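Uncharacterized protein (Chondromyces crocatus, PDB 6I86) is of unknown function but is encoded in the crocagin gene cluster and probably takes part in making this ribosomally derived peptide natural product. Local coordinates at residues P13-S24 against L90-D101; E5-P13 against E102-V112. All coordinates share one frame; numbering follows the deposited sequence.

Contact 1: residues P13-S24 against L90-D101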
loop_
_atom_site.group_PDB
_atom_site.type_symbol
_atom_site.label_atom_id
_atom_site.label_comp_id
_atom_site.label_asym_id
_atom_site.label_seq_id
_atom_site.Cartn_x
_atom_site.Cartn_y
_atom_site.Cartn_z
ATOM N N PRO A 13 6.957 5.315 8.078
ATOM C CA PRO A 13 6.118 6.267 8.813
ATOM C C PRO A 13 5.099 6.924 7.899
ATOM O O PRO A 13 5.293 7.039 6.686
ATOM C CB PRO A 13 7.133 7.292 9.332
ATOM C CG PRO A 13 8.194 7.310 8.267
ATOM C CD PRO A 13 8.264 5.893 7.722
ATOM N N ALA A 14 4.000 7.364 8.506
ATOM C CA ALA A 14 2.949 8.051 7.770
ATOM C C ALA A 14 2.040 8.764 8.758
ATOM O O ALA A 14 1.781 8.263 9.856
ATOM C CB ALA A 14 2.137 7.082 6.905
ATOM N N SER A 15 1.563 9.943 8.354
ATOM C CA SER A 15 0.613 10.704 9.150
ATOM C C SER A 15 -0.805 10.672 8.599
ATOM O O SER A 15 -1.751 10.836 9.375
ATOM C CB SER A 15 1.069 12.166 9.275
ATOM O OG SER A 15 1.089 12.813 8.014
ATOM N N THR A 16 -0.978 10.463 7.293
ATOM C CA THR A 16 -2.311 10.433 6.701
ATOM C C THR A 16 -2.443 9.331 5.655
ATOM O O THR A 16 -3.243 8.405 5.824
ATOM C CB THR A 16 -2.660 11.788 6.072
ATOM O OG1 THR A 16 -1.585 12.218 5.229
ATOM C CG2 THR A 16 -2.909 12.843 7.139
ATOM N N TRP A 17 -1.671 9.414 4.573
ATOM C CA TRP A 17 -1.845 8.535 3.424
ATOM C C TRP A 17 -0.559 7.788 3.093
ATOM O O TRP A 17 0.505 8.399 2.953
ATOM C CB TRP A 17 -2.297 9.325 2.195
ATOM C CG TRP A 17 -3.689 9.860 2.280
ATOM C CD1 TRP A 17 -4.625 9.580 3.234
ATOM C CD2 TRP A 17 -4.313 10.754 1.356
ATOM N NE1 TRP A 17 -5.791 10.255 2.964
ATOM C CE2 TRP A 17 -5.625 10.983 1.814
ATOM C CE3 TRP A 17 -3.887 11.389 0.186
ATOM C CZ2 TRP A 17 -6.515 11.820 1.143
ATOM C CZ3 TRP A 17 -4.770 12.218 -0.479
ATOM C CH2 TRP A 17 -6.069 12.427 0.001
ATOM N N ILE A 18 -0.672 6.469 2.954
ATOM C CA ILE A 18 0.333 5.645 2.294
ATOM C C ILE A 18 -0.186 5.334 0.898
ATOM O O ILE A 18 -1.351 4.951 0.735
ATOM C CB ILE A 18 0.612 4.354 3.084
ATOM C CG1 ILE A 18 1.101 4.688 4.493
ATOM C CG2 ILE A 18 1.634 3.497 2.359
ATOM C CD1 ILE A 18 0.997 3.536 5.473
ATOM N N LEU A 19 0.663 5.509 -0.112
ATOM C CA LEU A 19 0.245 5.427 -1.506
ATOM C C LEU A 19 1.017 4.330 -2.222
ATOM O O LEU A 19 2.247 4.274 -2.138
ATOM C CB LEU A 19 0.452 6.770 -2.214
ATOM C CG LEU A 19 -0.211 7.980 -1.554
ATOM C CD1 LEU A 19 0.310 9.272 -2.164
ATOM C CD2 LEU A 19 -1.729 7.904 -1.663
ATOM N N PHE A 20 0.291 3.466 -2.929
ATOM C CA PHE A 20 0.864 2.376 -3.706
ATOM C C PHE A 20 0.608 2.634 -5.183
ATOM O O PHE A 20 -0.505 2.996 -5.564
ATOM C CB PHE A 20 0.252 1.026 -3.323
ATOM C CG PHE A 20 0.825 0.423 -2.076
ATOM C CD1 PHE A 20 1.303 1.220 -1.053
ATOM C CD2 PHE A 20 0.887 -0.948 -1.933
ATOM C CE1 PHE A 20 1.829 0.657 0.091
ATOM C CE2 PHE A 20 1.411 -1.511 -0.795
ATOM C CZ PHE A 20 1.883 -0.709 0.220
ATOM N N PHE A 21 1.629 2.429 -6.014
ATOM C CA PHE A 21 1.492 2.745 -7.430
ATOM C C PHE A 21 2.618 2.092 -8.216
ATOM O O PHE A 21 3.630 1.660 -7.653
ATOM C CB PHE A 21 1.494 4.261 -7.668
ATOM C CG PHE A 21 2.541 4.995 -6.876
ATOM C CD1 PHE A 21 3.810 5.202 -7.396
ATOM C CD2 PHE A 21 2.259 5.470 -5.603
ATOM C CE1 PHE A 21 4.772 5.880 -6.662
ATOM C CE2 PHE A 21 3.222 6.138 -4.863
ATOM C CZ PHE A 21 4.477 6.344 -5.394
ATOM N N ASP A 22 2.424 2.031 -9.531
ATOM C CA ASP A 22 3.477 1.570 -10.423
ATOM C C ASP A 22 4.614 2.581 -10.442
ATOM O O ASP A 22 4.393 3.790 -10.335
ATOM C CB ASP A 22 2.925 1.361 -11.832
ATOM C CG ASP A 22 3.894 0.629 -12.738
ATOM O OD1 ASP A 22 4.829 1.273 -13.254
ATOM O OD2 ASP A 22 3.723 -0.593 -12.934
ATOM N N ALA A 23 5.842 2.076 -10.578
ATOM C CA ALA A 23 7.010 2.950 -10.539
ATOM C C ALA A 23 6.986 3.976 -11.664
ATOM O O ALA A 23 7.580 5.053 -11.533
ATOM C CB ALA A 23 8.287 2.116 -10.609
ATOM N N SER A 24 6.313 3.668 -12.769
ATOM C CA SER A 24 6.211 4.570 -13.908
ATOM C C SER A 24 5.097 5.597 -13.756
ATOM O O SER A 24 4.957 6.468 -14.622
ATOM C CB SER A 24 5.998 3.767 -15.195
ATOM O OG SER A 24 4.733 3.130 -15.194
ATOM N N LEU A 90 -0.737 -1.748 -13.299
ATOM C CA LEU A 90 0.716 -1.699 -13.147
ATOM C C LEU A 90 1.353 -1.884 -14.517
ATOM O O LEU A 90 1.665 -3.017 -14.920
ATOM C CB LEU A 90 1.196 -2.760 -12.161
ATOM C CG LEU A 90 0.658 -2.628 -10.734
ATOM C CD1 LEU A 90 1.000 -3.861 -9.911
ATOM C CD2 LEU A 90 1.192 -1.370 -10.063
ATOM N N PRO A 91 1.569 -0.801 -15.265
ATOM C CA PRO A 91 2.102 -0.945 -16.631
ATOM C C PRO A 91 3.491 -1.558 -16.693
ATOM O O PRO A 91 3.820 -2.212 -17.691
ATOM C CB PRO A 91 2.096 0.498 -17.159
ATOM C CG PRO A 91 1.095 1.214 -16.305
ATOM C CD PRO A 91 1.194 0.588 -14.954
ATOM N N SER A 92 4.319 -1.369 -15.665
ATOM C CA SER A 92 5.644 -1.973 -15.620
ATOM C C SER A 92 5.737 -3.147 -14.657
ATOM O O SER A 92 6.730 -3.882 -14.698
ATOM C CB SER A 92 6.700 -0.924 -15.234
ATOM O OG SER A 92 6.621 -0.602 -13.856
ATOM N N GLY A 93 4.738 -3.344 -13.800
ATOM C CA GLY A 93 4.789 -4.385 -12.799
ATOM C C GLY A 93 5.585 -4.045 -11.561
ATOM O O GLY A 93 5.596 -4.844 -10.615
ATOM N N ARG A 94 6.248 -2.890 -11.529
ATOM C CA ARG A 94 7.055 -2.483 -10.382
ATOM C C ARG A 94 6.163 -1.709 -9.417
ATOM O O ARG A 94 5.857 -0.534 -9.638
ATOM C CB ARG A 94 8.248 -1.650 -10.833
ATOM C CG ARG A 94 9.403 -1.678 -9.858
ATOM C CD ARG A 94 10.548 -0.810 -10.329
ATOM N NE ARG A 94 11.307 -0.286 -9.200
ATOM C CZ ARG A 94 12.226 -0.981 -8.541
ATOM N NH1 ARG A 94 12.502 -2.227 -8.908
ATOM N NH2 ARG A 94 12.877 -0.435 -7.522
ATOM N N LEU A 95 5.745 -2.374 -8.344
ATOM C CA LEU A 95 4.896 -1.768 -7.326
ATOM C C LEU A 95 5.774 -1.069 -6.296
ATOM O O LEU A 95 6.645 -1.699 -5.686
ATOM C CB LEU A 95 4.025 -2.830 -6.660
ATOM C CG LEU A 95 3.079 -2.358 -5.563
ATOM C CD1 LEU A 95 1.991 -1.468 -6.146
ATOM C CD2 LEU A 95 2.483 -3.554 -4.848
ATOM N N VAL A 96 5.552 0.233 -6.110
ATOM C CA VAL A 96 6.323 1.037 -5.172
ATOM C C VAL A 96 5.366 1.838 -4.299
ATOM O O VAL A 96 4.174 1.963 -4.590
ATOM C CB VAL A 96 7.312 1.986 -5.879
ATOM C CG1 VAL A 96 8.245 1.211 -6.790
ATOM C CG2 VAL A 96 6.555 3.020 -6.671
ATOM N N ALA A 97 5.914 2.401 -3.225
ATOM C CA ALA A 97 5.114 3.081 -2.221
ATOM C C ALA A 97 5.753 4.406 -1.831
ATOM O O ALA A 97 6.979 4.546 -1.825
ATOM C CB ALA A 97 4.932 2.210 -0.971
ATOM N N CYS A 98 4.899 5.377 -1.506
ATOM C CA CYS A 98 5.329 6.638 -0.924
ATOM C C CYS A 98 4.281 7.071 0.095
ATOM O O CYS A 98 3.303 6.363 0.346
ATOM C CB CYS A 98 5.554 7.699 -2.007
ATOM S SG CYS A 98 4.089 8.632 -2.481
ATOM N N THR A 99 4.506 8.233 0.705
ATOM C CA THR A 99 3.532 8.865 1.582
ATOM C C THR A 99 3.406 10.328 1.185
ATOM O O THR A 99 4.233 10.864 0.444
ATOM C CB THR A 99 3.923 8.755 3.067
ATOM O OG1 THR A 99 4.953 9.706 3.362
ATOM C CG2 THR A 99 4.416 7.350 3.410
ATOM N N THR A 100 2.352 10.980 1.678
ATOM C CA THR A 100 2.256 12.421 1.494
ATOM C C THR A 100 3.278 13.172 2.337
ATOM O O THR A 100 3.486 14.369 2.107
ATOM C CB THR A 100 0.843 12.914 1.818
ATOM O OG1 THR A 100 0.438 12.418 3.100
ATOM C CG2 THR A 100 -0.141 12.442 0.755
ATOM N N ASP A 101 3.918 12.500 3.296
ATOM C CA ASP A 101 5.014 13.106 4.043
ATOM C C ASP A 101 6.329 13.018 3.272
ATOM O O ASP A 101 7.136 13.953 3.310
ATOM C CB ASP A 101 5.156 12.437 5.413
ATOM C CG ASP A 101 3.883 12.505 6.235
ATOM O OD1 ASP A 101 3.263 13.588 6.281
ATOM O OD2 ASP A 101 3.508 11.483 6.851
HETATM O O HOH W 1 6.537 9.042 5.308
HETATM O O HOH W 2 0.980 10.590 5.142
#
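Leu19 with Cys98, and Phe21 with Val96, are the hydrogen-bonded pairs of an antiparallel ladder between strands 17-22 and 94-99. Each pair exchanges two backbone bonds, of which Val96 N to Phe21 O is the straightest (2.8 Å, 173°). Ala23 N to Arg94 O carries the ladder beyond the strand, whereas Thr100 N to Trp17 O, at the far end, is weak.

Side-chain hydrogen bonds tie both ends. Asp22 has CG anti to its backbone N (chi1 -169°), which brings the buried carboxylate to the turn at 90-93. Asp22 OD1 takes Ser92 OG on the syn side (2.7 Å), Ser24 N on the anti side, closing an Asx turn, and Ser24 OG from above the carboxylate plane. Asp22 OD2 receives Ser92 N at 2.9 Å, so donors on both oxygens fix the rotation of the group. At the other end Asp101 grips Ser15 twice: Asp101 OD2 takes Ser15 N, and Asp101 OD1 uses its syn lone pair for Ser15 OG (2.9 Å). A water there links Thr16 N, Trp17 O and Thr100 OG1.

The apolar contacts centre on Phe21, whose ring, at chi1 44°, leans back over strand 94-99. Val96 O lies 4.0 Å above the centre of one face of the Phe21 ring, Val96 CG2 presses on Phe21 CE1 (3.4 Å), and Cys98 SG meets CE2 of Phe21 at the ring edge (3.6 Å), a sulfur-aromatic contact. On the reverse of the sheet Phe20 CE1 rests against Ala97 CB (3.6 Å).

Strand 51-55 borders 17-22 on its other side, bonding to the backbones of Ile18 and Phe20, and strand 107-111 borders 94-99. The face with Ile18, Phe20, Ala97 and Thr99 packs on Ile10 and Leu12 of strand 4-14, which belongs to the five-stranded sheet.

Contact 2: residues E5-P13 against E102-V112; sequences EEVAEIILP and EPTLNRHVLTV
Arg107 presents the edge of its guanidinium to Ile11 O, which lies in the plane of that group, while Ile10 and Leu12 reach it obliquely with their CB atoms. The chain of Arg107 bends at chi2 (79°) and chi3 (51°), and this fold sets NH1 3.2 Å from Ile11 O in a fairly straight bond (159°), though the donor stands well above the carbonyl plane. A water spans Arg107 NH2 and the same Ile11 O, so one side chain reaches that oxygen by two routes. A leucine in place of Arg107 would probably leave Ile11 O without its side-chain donor and the water without its NH2 partner. The His108 ring has Thr111 CB at its edge, in its plane, and His108 NE2 is hydrogen-bonded to Thr111 OG1 (2.9 Å).

Between the strands, Ala8 CB packs on Leu110 CD2 (3.6 Å). The side chains of Ile10 and Val109 cross at about a right angle, Ile10 CD1 lying 4.2 Å from Val109 CG2. Glu6 OE2 ends 2.8 Å from Thr111 O. At the type I turn from Glu102 to Leu105, Leu12 CD2 touches Leu105 CD2 (3.7 Å), and a water joins Glu102 OE2 to Pro13 O.

Side chains, rather than a backbone ladder, bridge the border strands of two beta-sheets packed together, with a classic bulge at Val109 and Leu110, which both face Leu95.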
loop_
_atom_site.group_PDB
_atom_site.type_symbol
_atom_site.label_atom_id
_atom_site.label_comp_id
_atom_site.label_asym_id
_atom_site.label_seq_id
_atom_site.Cartn_x
_atom_site.Cartn_y
_atom_site.Cartn_z
ATOM N N GLU A 5 2.049 -16.099 -4.209
ATOM C CA GLU A 5 3.056 -16.155 -5.258
ATOM C C GLU A 5 4.259 -15.276 -4.966
ATOM O O GLU A 5 5.396 -15.705 -5.177
ATOM C CB GLU A 5 2.428 -15.763 -6.600
ATOM C CG GLU A 5 1.278 -16.682 -7.011
ATOM C CD GLU A 5 0.409 -16.092 -8.105
ATOM O OE1 GLU A 5 0.126 -14.875 -8.053
ATOM O OE2 GLU A 5 0.007 -16.842 -9.017
ATOM N N GLU A 6 4.037 -14.059 -4.472
ATOM C CA GLU A 6 5.109 -13.187 -4.012
ATOM C C GLU A 6 4.645 -12.460 -2.760
ATOM O O GLU A 6 3.478 -12.075 -2.648
ATOM C CB GLU A 6 5.529 -12.175 -5.085
ATOM C CG GLU A 6 6.015 -12.822 -6.373
ATOM C CD GLU A 6 6.332 -11.813 -7.453
ATOM O OE1 GLU A 6 6.727 -12.238 -8.560
ATOM O OE2 GLU A 6 6.200 -10.599 -7.197
ATOM N N VAL A 7 5.560 -12.297 -1.804
ATOM C CA VAL A 7 5.236 -11.670 -0.523
ATOM C C VAL A 7 6.393 -10.770 -0.110
ATOM O O VAL A 7 7.561 -11.167 -0.189
ATOM C CB VAL A 7 4.952 -12.707 0.587
ATOM C CG1 VAL A 7 4.513 -12.010 1.867
ATOM C CG2 VAL A 7 3.897 -13.717 0.145
ATOM N N ALA A 8 6.065 -9.559 0.342
ATOM C CA ALA A 8 7.052 -8.664 0.928
ATOM C C ALA A 8 6.363 -7.755 1.936
ATOM O O ALA A 8 5.155 -7.513 1.864
ATOM C CB ALA A 8 7.775 -7.828 -0.136
ATOM N N GLU A 9 7.152 -7.254 2.883
ATOM C CA GLU A 9 6.667 -6.328 3.895
ATOM C C GLU A 9 7.506 -5.060 3.877
ATOM O O GLU A 9 8.722 -5.110 3.664
ATOM C CB GLU A 9 6.712 -6.941 5.304
ATOM C CG GLU A 9 5.807 -8.140 5.507
ATOM C CD GLU A 9 5.983 -8.759 6.878
ATOM O OE1 GLU A 9 6.659 -8.138 7.726
ATOM O OE2 GLU A 9 5.451 -9.866 7.109
ATOM N N ILE A 10 6.847 -3.927 4.104
ATOM C CA ILE A 10 7.524 -2.650 4.285
ATOM C C ILE A 10 7.085 -2.053 5.613
ATOM O O ILE A 10 5.962 -2.272 6.083
ATOM C CB ILE A 10 7.249 -1.659 3.132
ATOM C CG1 ILE A 10 5.757 -1.335 3.038
ATOM C CG2 ILE A 10 7.767 -2.212 1.812
ATOM C CD1 ILE A 10 5.434 -0.263 2.018
ATOM N N ILE A 11 7.990 -1.295 6.224
ATOM C CA ILE A 11 7.708 -0.532 7.432
ATOM C C ILE A 11 8.068 0.914 7.136
ATOM O O ILE A 11 9.222 1.214 6.808
ATOM C CB ILE A 11 8.494 -1.055 8.643
ATOM C CG1 ILE A 11 8.208 -2.538 8.878
ATOM C CG2 ILE A 11 8.156 -0.247 9.884
ATOM C CD1 ILE A 11 9.014 -3.134 10.009
ATOM N N LEU A 12 7.086 1.805 7.233
ATOM C CA LEU A 12 7.331 3.203 6.913
ATOM C C LEU A 12 6.509 4.089 7.839
ATOM O O LEU A 12 5.467 3.655 8.339
ATOM C CB LEU A 12 6.994 3.526 5.447
ATOM C CG LEU A 12 5.878 2.845 4.644
ATOM C CD1 LEU A 12 4.583 2.673 5.424
ATOM C CD2 LEU A 12 5.628 3.657 3.385
ATOM N N PRO A 13 6.957 5.315 8.078
ATOM C CA PRO A 13 6.118 6.267 8.813
ATOM C C PRO A 13 5.099 6.924 7.899
ATOM O O PRO A 13 5.293 7.039 6.686
ATOM C CB PRO A 13 7.133 7.292 9.332
ATOM C CG PRO A 13 8.194 7.310 8.267
ATOM C CD PRO A 13 8.264 5.893 7.722
ATOM N N GLU A 102 6.558 11.903 2.573
ATOM C CA GLU A 102 7.791 11.665 1.821
ATOM C C GLU A 102 7.430 11.252 0.400
ATOM O O GLU A 102 7.433 10.059 0.066
ATOM C CB GLU A 102 8.656 10.599 2.496
ATOM C CG GLU A 102 8.907 10.847 3.972
ATOM C CD GLU A 102 9.861 9.839 4.578
ATOM O OE1 GLU A 102 11.041 9.820 4.170
ATOM O OE2 GLU A 102 9.433 9.067 5.461
ATOM N N PRO A 103 7.110 12.217 -0.467
ATOM C CA PRO A 103 6.746 11.872 -1.853
ATOM C C PRO A 103 7.864 11.212 -2.646
ATOM O O PRO A 103 7.574 10.510 -3.623
ATOM C CB PRO A 103 6.356 13.226 -2.464
ATOM C CG PRO A 103 6.890 14.266 -1.529
ATOM C CD PRO A 103 6.896 13.643 -0.173
ATOM N N THR A 104 9.124 11.416 -2.272
ATOM C CA THR A 104 10.249 10.823 -2.985
ATOM C C THR A 104 10.671 9.477 -2.409
ATOM O O THR A 104 11.764 8.999 -2.731
ATOM C CB THR A 104 11.449 11.775 -2.974
ATOM O OG1 THR A 104 11.933 11.915 -1.633
ATOM C CG2 THR A 104 11.054 13.145 -3.510
ATOM N N LEU A 105 9.834 8.860 -1.568
ATOM C CA LEU A 105 10.233 7.629 -0.888
ATOM C C LEU A 105 10.629 6.550 -1.888
ATOM O O LEU A 105 11.705 5.951 -1.775
ATOM C CB LEU A 105 9.105 7.143 0.022
ATOM C CG LEU A 105 9.549 6.314 1.231
ATOM C CD1 LEU A 105 10.453 7.128 2.140
ATOM C CD2 LEU A 105 8.347 5.788 2.004
ATOM N N ASN A 106 9.777 6.300 -2.884
ATOM C CA ASN A 106 10.068 5.351 -3.959
ATOM C C ASN A 106 10.469 3.992 -3.389
ATOM O O ASN A 106 11.456 3.376 -3.796
ATOM C CB ASN A 106 11.146 5.910 -4.891
ATOM C CG ASN A 106 11.346 5.061 -6.127
ATOM O OD1 ASN A 106 10.403 4.463 -6.645
ATOM N ND2 ASN A 106 12.583 4.997 -6.604
ATOM N N ARG A 107 9.689 3.533 -2.416
ATOM C CA ARG A 107 9.994 2.299 -1.705
ATOM C C ARG A 107 9.512 1.106 -2.520
ATOM O O ARG A 107 8.305 0.937 -2.726
ATOM C CB ARG A 107 9.342 2.311 -0.326
ATOM C CG ARG A 107 9.572 1.043 0.473
ATOM C CD ARG A 107 10.961 1.027 1.094
ATOM N NE ARG A 107 11.249 2.249 1.842
ATOM C CZ ARG A 107 10.923 2.438 3.118
ATOM N NH1 ARG A 107 10.297 1.485 3.794
ATOM N NH2 ARG A 107 11.224 3.581 3.719
ATOM N N HIS A 108 10.448 0.281 -2.981
ATOM C CA HIS A 108 10.077 -0.895 -3.755
ATOM C C HIS A 108 9.324 -1.885 -2.879
ATOM O O HIS A 108 9.782 -2.243 -1.789
ATOM C CB HIS A 108 11.311 -1.561 -4.356
ATOM C CG HIS A 108 10.991 -2.756 -5.198
ATOM N ND1 HIS A 108 11.652 -3.960 -5.072
ATOM C CD2 HIS A 108 10.068 -2.936 -6.173
ATOM C CE1 HIS A 108 11.155 -4.825 -5.936
ATOM N NE2 HIS A 108 10.192 -4.230 -6.618
ATOM N N VAL A 109 8.166 -2.327 -3.356
ATOM C CA VAL A 109 7.328 -3.287 -2.648
ATOM C C VAL A 109 7.444 -4.673 -3.268
ATOM O O VAL A 109 7.928 -5.614 -2.633
ATOM C CB VAL A 109 5.858 -2.815 -2.615
ATOM C CG1 VAL A 109 5.015 -3.828 -1.891
ATOM C CG2 VAL A 109 5.744 -1.440 -1.969
ATOM N N LEU A 110 7.001 -4.817 -4.514
ATOM C CA LEU A 110 7.076 -6.066 -5.248
ATOM C C LEU A 110 7.197 -5.746 -6.729
ATOM O O LEU A 110 6.739 -4.698 -7.191
ATOM C CB LEU A 110 5.839 -6.946 -5.001
ATOM C CG LEU A 110 5.695 -7.724 -3.691
ATOM C CD1 LEU A 110 4.352 -8.444 -3.638
ATOM C CD2 LEU A 110 6.836 -8.715 -3.529
ATOM N N THR A 111 7.826 -6.651 -7.470
ATOM C CA THR A 111 7.790 -6.625 -8.926
ATOM C C THR A 111 6.951 -7.805 -9.393
ATOM O O THR A 111 7.318 -8.962 -9.163
ATOM C CB THR A 111 9.191 -6.681 -9.535
ATOM O OG1 THR A 111 9.894 -5.471 -9.216
ATOM C CG2 THR A 111 9.102 -6.822 -11.049
ATOM N N VAL A 112 5.826 -7.508 -10.031
ATOM C CA VAL A 112 4.873 -8.526 -10.464
ATOM C C VAL A 112 4.771 -8.440 -11.982
ATOM O O VAL A 112 5.313 -7.493 -12.573
ATOM C CB VAL A 112 3.510 -8.323 -9.783
ATOM C CG1 VAL A 112 3.644 -8.478 -8.274
ATOM C CG2 VAL A 112 2.941 -6.959 -10.144
HETATM O O HOH W 3 11.278 3.410 6.653
HETATM O O HOH W 1 6.537 9.042 5.308
#

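In the fold
The centres of contacts 1 and 2 lie only about 7 Å apart, and along the chain contact 1 is nested inside the loop closed by contact 2. Strand 4-14 serves both: it borders the five-stranded sheet, then the chain passes through Pro13, common to the two contacts, and turns at Ser15 and Thr16 into strand 17-22 of the four-stranded sheet. Strands 94-99 and 107-111 follow each other in sequence and lie side by side in the four-stranded sheet, with probable backbone bonds Leu95 N to Leu110 O and Gly93 O to Val112 N. Contact 1 therefore builds the interior of one sheet, and contact 2 joins its border strand to the other.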